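PDB 7CNE: sphingomyelinase C from Streptomyces griseocarneus, which belongs to the endonuclease/exonuclease/phosphatase family, with the two-sheet core of the DNase I-like fold. Local coordinates for residues H222-Y236 against Y282-I294. Sequence-based numbering, arbitrary orientation.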
ATOM      1  N   HIS A 222       9.282  15.063  -0.020  1.00 23.21           N
ATOM      2  CA  HIS A 222       8.377  15.793   0.852  1.00 24.05           C
ATOM      3  C   HIS A 222       8.339  15.133   2.230  1.00 25.86           C
ATOM      4  O   HIS A 222       8.428  13.899   2.331  1.00 24.17           O
ATOM      5  CB  HIS A 222       6.982  15.843   0.230  1.00 24.85           C
ATOM      6  CG  HIS A 222       6.054  16.804   0.902  1.00 25.92           C
ATOM      7  ND1 HIS A 222       6.220  18.172   0.830  1.00 27.88           N
ATOM      8  CD2 HIS A 222       4.944  16.598   1.651  1.00 23.02           C
ATOM      9  CE1 HIS A 222       5.251  18.766   1.509  1.00 25.12           C
ATOM     10  NE2 HIS A 222       4.466  17.834   2.017  1.00 25.82           N
ATOM     11  N   PRO A 223       8.258  15.917   3.314  1.00 22.47           N
ATOM     12  CA  PRO A 223       8.301  15.316   4.656  1.00 24.27           C
ATOM     13  C   PRO A 223       7.095  14.455   5.009  1.00 23.53           C
ATOM     14  O   PRO A 223       7.224  13.612   5.901  1.00 22.09           O
ATOM     15  CB  PRO A 223       8.391  16.535   5.589  1.00 23.95           C
ATOM     16  CG  PRO A 223       7.907  17.687   4.761  1.00 23.62           C
ATOM     17  CD  PRO A 223       8.361  17.382   3.372  1.00 24.12           C
ATOM     18  N   TYR A 224       5.935  14.632   4.369  1.00 22.42           N
ATOM     19  CA  TYR A 224       4.701  13.991   4.826  1.00 23.36           C
ATOM     20  C   TYR A 224       3.983  13.322   3.662  1.00 25.59           C
ATOM     21  O   TYR A 224       3.411  14.010   2.812  1.00 25.73           O
ATOM     22  CB  TYR A 224       3.763  15.003   5.487  1.00 24.96           C
ATOM     23  CG  TYR A 224       4.408  15.841   6.566  1.00 31.37           C
ATOM     24  CD1 TYR A 224       4.706  15.300   7.815  1.00 25.51           C
ATOM     25  CD2 TYR A 224       4.708  17.180   6.338  1.00 30.87           C
ATOM     26  CE1 TYR A 224       5.296  16.073   8.807  1.00 31.61           C
ATOM     27  CE2 TYR A 224       5.294  17.957   7.318  1.00 33.77           C
ATOM     28  CZ  TYR A 224       5.583  17.399   8.549  1.00 32.87           C
ATOM     29  OH  TYR A 224       6.167  18.183   9.516  1.00 37.76           O
ATOM     30  N   SER A 225       3.950  11.986   3.653  1.00 20.32           N
ATOM     31  CA  SER A 225       3.179  11.308   2.617  1.00 20.49           C
ATOM     32  C   SER A 225       1.675  11.376   2.865  1.00 20.75           C
ATOM     33  O   SER A 225       0.903  11.032   1.962  1.00 21.65           O
ATOM     34  CB  SER A 225       3.632   9.847   2.485  1.00 19.55           C
ATOM     35  OG  SER A 225       3.125   9.060   3.543  1.00 18.60           O
ATOM     36  N   PHE A 226       1.226  11.802   4.062  1.00 19.73           N
ATOM     37  CA  PHE A 226      -0.193  12.086   4.314  1.00 20.16           C
ATOM     38  C   PHE A 226      -0.300  13.515   4.854  1.00 22.77           C
ATOM     39  O   PHE A 226      -0.406  13.738   6.067  1.00 22.85           O
ATOM     40  CB  PHE A 226      -0.827  11.074   5.260  1.00 22.18           C
ATOM     41  CG  PHE A 226      -2.320  11.197   5.336  1.00 21.97           C
ATOM     42  CD1 PHE A 226      -3.104  10.892   4.234  1.00 22.83           C
ATOM     43  CD2 PHE A 226      -2.938  11.645   6.494  1.00 25.32           C
ATOM     44  CE1 PHE A 226      -4.482  11.016   4.283  1.00 23.64           C
ATOM     45  CE2 PHE A 226      -4.317  11.772   6.550  1.00 26.46           C
ATOM     46  CZ  PHE A 226      -5.085  11.457   5.445  1.00 24.69           C
ATOM     47  N   ASP A 227      -0.291  14.485   3.937  1.00 22.06           N
ATOM     48  CA  ASP A 227      -0.162  15.902   4.285  1.00 22.33           C
ATOM     49  C   ASP A 227      -1.554  16.520   4.355  1.00 23.45           C
ATOM     50  O   ASP A 227      -2.109  16.956   3.342  1.00 23.27           O
ATOM     51  CB  ASP A 227       0.724  16.627   3.274  1.00 22.96           C
ATOM     52  CG  ASP A 227       1.207  17.982   3.787  1.00 27.24           C
ATOM     53  OD1 ASP A 227       0.442  18.649   4.513  1.00 25.77           O
ATOM     54  OD2 ASP A 227       2.352  18.372   3.466  1.00 28.11           O
ATOM     55  N   THR A 228      -2.111  16.569   5.567  1.00 20.34           N
ATOM     56  CA  THR A 228      -3.412  17.177   5.810  1.00 24.72           C
ATOM     57  C   THR A 228      -3.439  18.687   5.569  1.00 26.57           C
ATOM     58  O   THR A 228      -4.509  19.297   5.682  1.00 27.69           O
ATOM     59  CB  THR A 228      -3.836  16.878   7.248  1.00 28.13           C
ATOM     60  OG1 THR A 228      -2.800  17.320   8.132  1.00 25.05           O
ATOM     61  CG2 THR A 228      -4.017  15.377   7.425  1.00 23.48           C
ATOM     62  N   LYS A 229      -2.308  19.312   5.254  1.00 27.91           N
ATOM     63  CA  LYS A 229      -2.312  20.731   4.914  1.00 29.70           C
ATOM     64  C   LYS A 229      -2.182  20.972   3.411  1.00 28.78           C
ATOM     65  O   LYS A 229      -3.031  21.652   2.822  1.00 30.16           O
ATOM     66  CB  LYS A 229      -1.195  21.458   5.671  1.00 31.54           C
ATOM     67  CG  LYS A 229      -1.053  22.931   5.297  1.00 38.85           C
ATOM     68  CD  LYS A 229       0.231  23.532   5.863  1.00 46.10           C
ATOM     69  CE  LYS A 229       0.172  25.056   5.884  1.00 48.70           C
ATOM     70  NZ  LYS A 229      -0.287  25.609   4.575  1.00 48.56           N
ATOM     71  N   GLU A 230      -1.163  20.383   2.767  1.00 27.38           N
ATOM     72  CA  GLU A 230      -0.857  20.645   1.361  1.00 26.00           C
ATOM     73  C   GLU A 230      -1.563  19.717   0.378  1.00 26.72           C
ATOM     74  O   GLU A 230      -1.647  20.050  -0.809  1.00 25.95           O
ATOM     75  CB  GLU A 230       0.652  20.544   1.124  1.00 26.72           C
ATOM     76  CG  GLU A 230       1.462  21.604   1.860  1.00 30.74           C
ATOM     77  CD  GLU A 230       2.947  21.567   1.525  1.00 33.26           C
ATOM     78  OE1 GLU A 230       3.313  21.289   0.358  1.00 31.61           O
ATOM     79  OE2 GLU A 230       3.763  21.819   2.440  1.00 39.50           O
ATOM     80  N   ASN A 231      -2.035  18.553   0.813  1.00 24.80           N
ATOM     81  CA  ASN A 231      -2.761  17.652  -0.075  1.00 22.96           C
ATOM     82  C   ASN A 231      -4.243  18.013  -0.016  1.00 23.60           C
ATOM     83  O   ASN A 231      -4.839  18.014   1.065  1.00 25.71           O
ATOM     84  CB  ASN A 231      -2.518  16.186   0.304  1.00 21.78           C
ATOM     85  CG  ASN A 231      -3.273  15.218  -0.594  1.00 22.89           C
ATOM     86  OD1 ASN A 231      -4.498  15.159  -0.548  1.00 22.19           O
ATOM     87  ND2 ASN A 231      -2.546  14.465  -1.420  1.00 20.55           N
ATOM     88  N   SER A 232      -4.839  18.305  -1.179  1.00 23.82           N
ATOM     89  CA  SER A 232      -6.191  18.867  -1.205  1.00 27.28           C
ATOM     90  C   SER A 232      -7.252  17.868  -0.742  1.00 29.57           C
ATOM     91  O   SER A 232      -8.247  18.273  -0.123  1.00 27.67           O
ATOM     92  CB  SER A 232      -6.517  19.389  -2.610  1.00 25.50           C
ATOM     93  OG  SER A 232      -6.555  18.349  -3.568  1.00 25.16           O
ATOM     94  N   ILE A 233      -7.067  16.571  -1.011  1.00 24.30           N
ATOM     95  CA  ILE A 233      -8.015  15.571  -0.510  1.00 23.99           C
ATOM     96  C   ILE A 233      -7.841  15.365   0.993  1.00 25.97           C
ATOM     97  O   ILE A 233      -8.820  15.334   1.750  1.00 28.12           O
ATOM     98  CB  ILE A 233      -7.864  14.244  -1.280  1.00 24.05           C
ATOM     99  CG1 ILE A 233      -8.297  14.428  -2.737  1.00 23.63           C
ATOM    100  CG2 ILE A 233      -8.683  13.128  -0.585  1.00 22.84           C
ATOM    101  CD1 ILE A 233      -8.067  13.203  -3.616  1.00 21.41           C
ATOM    102  N   ALA A 234      -6.595  15.200   1.452  1.00 24.19           N
ATOM    103  CA  ALA A 234      -6.384  14.986   2.881  1.00 26.58           C
ATOM    104  C   ALA A 234      -6.847  16.194   3.687  1.00 29.84           C
ATOM    105  O   ALA A 234      -7.410  16.042   4.780  1.00 27.78           O
ATOM    106  CB  ALA A 234      -4.915  14.677   3.174  1.00 22.12           C
ATOM    107  N   ALA A 235      -6.624  17.405   3.157  1.00 27.08           N
ATOM    108  CA  ALA A 235      -7.039  18.615   3.861  1.00 27.46           C
ATOM    109  C   ALA A 235      -8.556  18.724   3.959  1.00 28.67           C
ATOM    110  O   ALA A 235      -9.073  19.257   4.947  1.00 28.95           O
ATOM    111  CB  ALA A 235      -6.467  19.854   3.171  1.00 26.74           C
ATOM    112  N   TYR A 236      -9.279  18.230   2.954  1.00 29.38           N
ATOM    113  CA  TYR A 236     -10.735  18.250   3.015  1.00 30.71           C
ATOM    114  C   TYR A 236     -11.266  17.235   4.018  1.00 32.20           C
ATOM    115  O   TYR A 236     -12.235  17.509   4.735  1.00 31.64           O
ATOM    116  CB  TYR A 236     -11.322  17.976   1.634  1.00 27.75           C
ATOM    117  CG  TYR A 236     -12.821  17.821   1.642  1.00 30.86           C
ATOM    118  CD1 TYR A 236     -13.646  18.916   1.871  1.00 38.69           C
ATOM    119  CD2 TYR A 236     -13.415  16.585   1.437  1.00 34.51           C
ATOM    120  CE1 TYR A 236     -15.024  18.788   1.881  1.00 40.78           C
ATOM    121  CE2 TYR A 236     -14.795  16.447   1.447  1.00 35.28           C
ATOM    122  CZ  TYR A 236     -15.593  17.554   1.671  1.00 41.62           C
ATOM    123  OH  TYR A 236     -16.965  17.432   1.685  1.00 49.50           O
ATOM    124  N   TYR A 282     -16.955  20.809  -5.351  1.00 38.43           N
ATOM    125  CA  TYR A 282     -15.654  20.707  -4.708  1.00 34.33           C
ATOM    126  C   TYR A 282     -14.614  20.373  -5.767  1.00 30.59           C
ATOM    127  O   TYR A 282     -14.807  19.441  -6.556  1.00 31.57           O
ATOM    128  CB  TYR A 282     -15.664  19.638  -3.609  1.00 32.90           C
ATOM    129  CG  TYR A 282     -16.583  19.949  -2.449  1.00 40.19           C
ATOM    130  CD1 TYR A 282     -16.177  20.794  -1.423  1.00 43.99           C
ATOM    131  CD2 TYR A 282     -17.858  19.393  -2.377  1.00 41.94           C
ATOM    132  CE1 TYR A 282     -17.017  21.082  -0.354  1.00 47.92           C
ATOM    133  CE2 TYR A 282     -18.703  19.669  -1.308  1.00 46.52           C
ATOM    134  CZ  TYR A 282     -18.278  20.516  -0.302  1.00 48.45           C
ATOM    135  OH  TYR A 282     -19.109  20.804   0.758  1.00 49.85           O
ATOM    136  N   THR A 283     -13.523  21.136  -5.791  1.00 31.75           N
ATOM    137  CA  THR A 283     -12.449  20.934  -6.757  1.00 30.74           C
ATOM    138  C   THR A 283     -11.176  20.518  -6.031  1.00 25.63           C
ATOM    139  O   THR A 283     -10.787  21.147  -5.046  1.00 29.67           O
ATOM    140  CB  THR A 283     -12.205  22.199  -7.589  1.00 33.70           C
ATOM    141  OG1 THR A 283     -13.377  22.491  -8.363  1.00 33.47           O
ATOM    142  CG2 THR A 283     -11.028  21.988  -8.540  1.00 30.53           C
ATOM    143  N   TYR A 284     -10.532  19.466  -6.526  1.00 25.60           N
ATOM    144  CA  TYR A 284      -9.317  18.931  -5.929  1.00 25.35           C
ATOM    145  C   TYR A 284      -8.192  18.930  -6.956  1.00 24.38           C
ATOM    146  O   TYR A 284      -8.431  18.904  -8.167  1.00 26.45           O
ATOM    147  CB  TYR A 284      -9.543  17.509  -5.400  1.00 25.81           C
ATOM    148  CG  TYR A 284     -10.656  17.444  -4.378  1.00 27.14           C
ATOM    149  CD1 TYR A 284     -11.960  17.152  -4.755  1.00 25.08           C
ATOM    150  CD2 TYR A 284     -10.399  17.703  -3.038  1.00 28.25           C
ATOM    151  CE1 TYR A 284     -12.991  17.107  -3.811  1.00 24.64           C
ATOM    152  CE2 TYR A 284     -11.414  17.657  -2.093  1.00 29.24           C
ATOM    153  CZ  TYR A 284     -12.705  17.360  -2.488  1.00 28.80           C
ATOM    154  OH  TYR A 284     -13.702  17.320  -1.543  1.00 32.20           O
ATOM    155  N   THR A 285      -6.953  18.956  -6.455  1.00 22.19           N
ATOM    156  CA  THR A 285      -5.772  18.948  -7.313  1.00 26.29           C
ATOM    157  C   THR A 285      -4.812  17.833  -6.921  1.00 25.36           C
ATOM    158  O   THR A 285      -3.604  17.950  -7.133  1.00 23.03           O
ATOM    159  CB  THR A 285      -5.053  20.300  -7.289  1.00 23.66           C
ATOM    160  OG1 THR A 285      -5.000  20.796  -5.949  1.00 27.01           O
ATOM    161  CG2 THR A 285      -5.765  21.321  -8.195  1.00 27.74           C
ATOM    162  N   ASP A 286      -5.335  16.749  -6.340  1.00 23.19           N
ATOM    163  CA  ASP A 286      -4.546  15.554  -6.061  1.00 20.97           C
ATOM    164  C   ASP A 286      -5.367  14.330  -6.420  1.00 22.77           C
ATOM    165  O   ASP A 286      -6.601  14.367  -6.395  1.00 21.31           O
ATOM    166  CB  ASP A 286      -4.114  15.456  -4.593  1.00 21.21           C
ATOM    167  CG  ASP A 286      -3.302  16.651  -4.150  1.00 25.20           C
ATOM    168  OD1 ASP A 286      -3.916  17.666  -3.763  1.00 22.43           O
ATOM    169  OD2 ASP A 286      -2.056  16.576  -4.205  1.00 23.79           O
ATOM    170  N   LEU A 287      -4.671  13.241  -6.755  1.00 18.57           N
ATOM    171  CA  LEU A 287      -5.357  12.022  -7.158  1.00 22.50           C
ATOM    172  C   LEU A 287      -5.719  11.139  -5.970  1.00 19.69           C
ATOM    173  O   LEU A 287      -6.498  10.192  -6.126  1.00 21.18           O
ATOM    174  CB  LEU A 287      -4.502  11.245  -8.162  1.00 21.60           C
ATOM    175  CG  LEU A 287      -4.353  11.951  -9.520  1.00 23.13           C
ATOM    176  CD1 LEU A 287      -3.475  11.149 -10.470  1.00 19.81           C
ATOM    177  CD2 LEU A 287      -5.717  12.202 -10.143  1.00 22.17           C
ATOM    178  N   SER A 288      -5.191  11.436  -4.792  1.00 18.77           N
ATOM    179  CA  SER A 288      -5.578  10.741  -3.572  1.00 16.33           C
ATOM    180  C   SER A 288      -5.126  11.601  -2.403  1.00 21.07           C
ATOM    181  O   SER A 288      -4.513  12.658  -2.587  1.00 19.99           O
ATOM    182  CB  SER A 288      -4.991   9.324  -3.512  1.00 18.93           C
ATOM    183  OG  SER A 288      -3.644   9.326  -3.101  1.00 22.10           O
ATOM    184  N   GLY A 289      -5.454  11.149  -1.193  1.00 18.46           N
ATOM    185  CA  GLY A 289      -5.035  11.865  -0.008  1.00 19.10           C
ATOM    186  C   GLY A 289      -3.602  11.624   0.400  1.00 19.85           C
ATOM    187  O   GLY A 289      -3.078  12.360   1.241  1.00 18.82           O
ATOM    188  N   HIS A 290      -2.957  10.615  -0.182  1.00 18.78           N
ATOM    189  CA  HIS A 290      -1.556  10.313   0.066  1.00 17.35           C
ATOM    190  C   HIS A 290      -0.694  10.815  -1.092  1.00 18.95           C
ATOM    191  O   HIS A 290      -1.171  11.034  -2.209  1.00 18.79           O
ATOM    192  CB  HIS A 290      -1.345   8.805   0.243  1.00 17.54           C
ATOM    193  CG  HIS A 290      -1.890   8.256   1.530  1.00 20.29           C
ATOM    194  ND1 HIS A 290      -1.082   7.745   2.523  1.00 18.94           N
ATOM    195  CD2 HIS A 290      -3.162   8.125   1.980  1.00 19.54           C
ATOM    196  CE1 HIS A 290      -1.829   7.328   3.529  1.00 19.94           C
ATOM    197  NE2 HIS A 290      -3.096   7.553   3.228  1.00 20.45           N
ATOM    198  N   TYR A 291       0.556  10.988  -0.814  1.00 16.80           N
ATOM    199  CA  TYR A 291       1.515  11.109  -1.891  1.00 18.53           C
ATOM    200  C   TYR A 291       2.152   9.756  -2.182  1.00 18.49           C
ATOM    201  O   TYR A 291       2.364   8.953  -1.269  1.00 18.84           O
ATOM    202  CB  TYR A 291       2.612  12.118  -1.535  1.00 19.68           C
ATOM    203  CG  TYR A 291       2.095  13.534  -1.396  1.00 20.52           C
ATOM    204  CD1 TYR A 291       1.276  14.101  -2.377  1.00 20.87           C
ATOM    205  CD2 TYR A 291       2.423  14.307  -0.284  1.00 20.74           C
ATOM    206  CE1 TYR A 291       0.804  15.416  -2.246  1.00 21.71           C
ATOM    207  CE2 TYR A 291       1.955  15.608  -0.144  1.00 20.80           C
ATOM    208  CZ  TYR A 291       1.149  16.154  -1.124  1.00 22.20           C
ATOM    209  OH  TYR A 291       0.695  17.447  -0.973  1.00 23.04           O
ATOM    210  N   PRO A 292       2.459   9.482  -3.448  1.00 18.75           N
ATOM    211  CA  PRO A 292       3.205   8.265  -3.776  1.00 19.09           C
ATOM    212  C   PRO A 292       4.593   8.282  -3.147  1.00 20.80           C
ATOM    213  O   PRO A 292       5.220   9.332  -2.979  1.00 18.03           O
ATOM    214  CB  PRO A 292       3.289   8.305  -5.308  1.00 21.36           C
ATOM    215  CG  PRO A 292       3.237   9.785  -5.635  1.00 21.11           C
ATOM    216  CD  PRO A 292       2.230  10.327  -4.635  1.00 18.85           C
ATOM    217  N   VAL A 293       5.063   7.094  -2.783  1.00 16.03           N
ATOM    218  CA  VAL A 293       6.419   6.899  -2.292  1.00 16.63           C
ATOM    219  C   VAL A 293       7.129   5.982  -3.276  1.00 17.74           C
ATOM    220  O   VAL A 293       6.652   4.877  -3.560  1.00 19.16           O
ATOM    221  CB  VAL A 293       6.432   6.309  -0.873  1.00 17.58           C
ATOM    222  CG1 VAL A 293       7.845   5.858  -0.491  1.00 15.90           C
ATOM    223  CG2 VAL A 293       5.893   7.332   0.112  1.00 16.11           C
ATOM    224  N   ILE A 294       8.250   6.445  -3.807  1.00 19.37           N
ATOM    225  CA  ILE A 294       9.039   5.679  -4.756  1.00 17.28           C
ATOM    226  C   ILE A 294      10.329   5.287  -4.061  1.00 17.59           C
ATOM    227  O   ILE A 294      11.047   6.144  -3.527  1.00 17.22           O
ATOM    228  CB  ILE A 294       9.304   6.465  -6.046  1.00 20.79           C
ATOM    229  CG1 ILE A 294       7.986   6.664  -6.803  1.00 23.86           C
ATOM    230  CG2 ILE A 294      10.337   5.722  -6.910  1.00 23.65           C
ATOM    231  CD1 ILE A 294       8.041   7.728  -7.866  1.00 25.32           C
TER
HETATM  232  O   HOH W   1      -0.666  13.596   1.152  1.00 19.41           O
HETATM  233  O   HOH W   2      -0.666  18.394  -3.064  1.00 23.40           O
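Asn231 caps helix 232-237, and it and Ser232 hydrogen-bond to Ser288 and Asp286 of the connection between strands 281-284 and 293-297. Asn231 suits the N-cap because its amide serves both ways: OD1 accepts from Ala234 N, while ND2 donates to Ser288 O (2.9 Å) near the amide plane. Asp286 OD1 is gripped twice, by Ser232 N from above the carboxylate plane (2.8 Å) and by Ser232 OG at its anti lone pair (2.7 Å), a charge the helix dipole probably favours. Set between backbone N and carbonyl carbon (chi1 65°), Ser232 OG faces segment 282-294 and accepts from Thr285 N (3.0 Å). Within the DNase I-like fold, the connection enters the seven-stranded sheet through strand 293-297. Tyr291 N donates a hydrogen bond to Ser225 O (2.8 Å), and its ring edge meets the His222 face in an offset edge-to-face pair (planes at 87°). A water accepts from Tyr291 OH and donates to Asp286 OD2 and Glu230 O, giving the phenol a partner besides Gln267. Gly289 fits because a CB would come tight against Phe226 CE1, near Ile233 CG2. Phe226 CD1 lies over one face of the His290 ring, 3.5 Å from NE2; His290 is hydrogen-bonded to Asp247 (ND1) and a bound succinic acid (NE2). Tyr284 OH sits over one face of the Tyr236 ring, 3.1 Å from CD2, and Tyr282 completes the aromatic cluster.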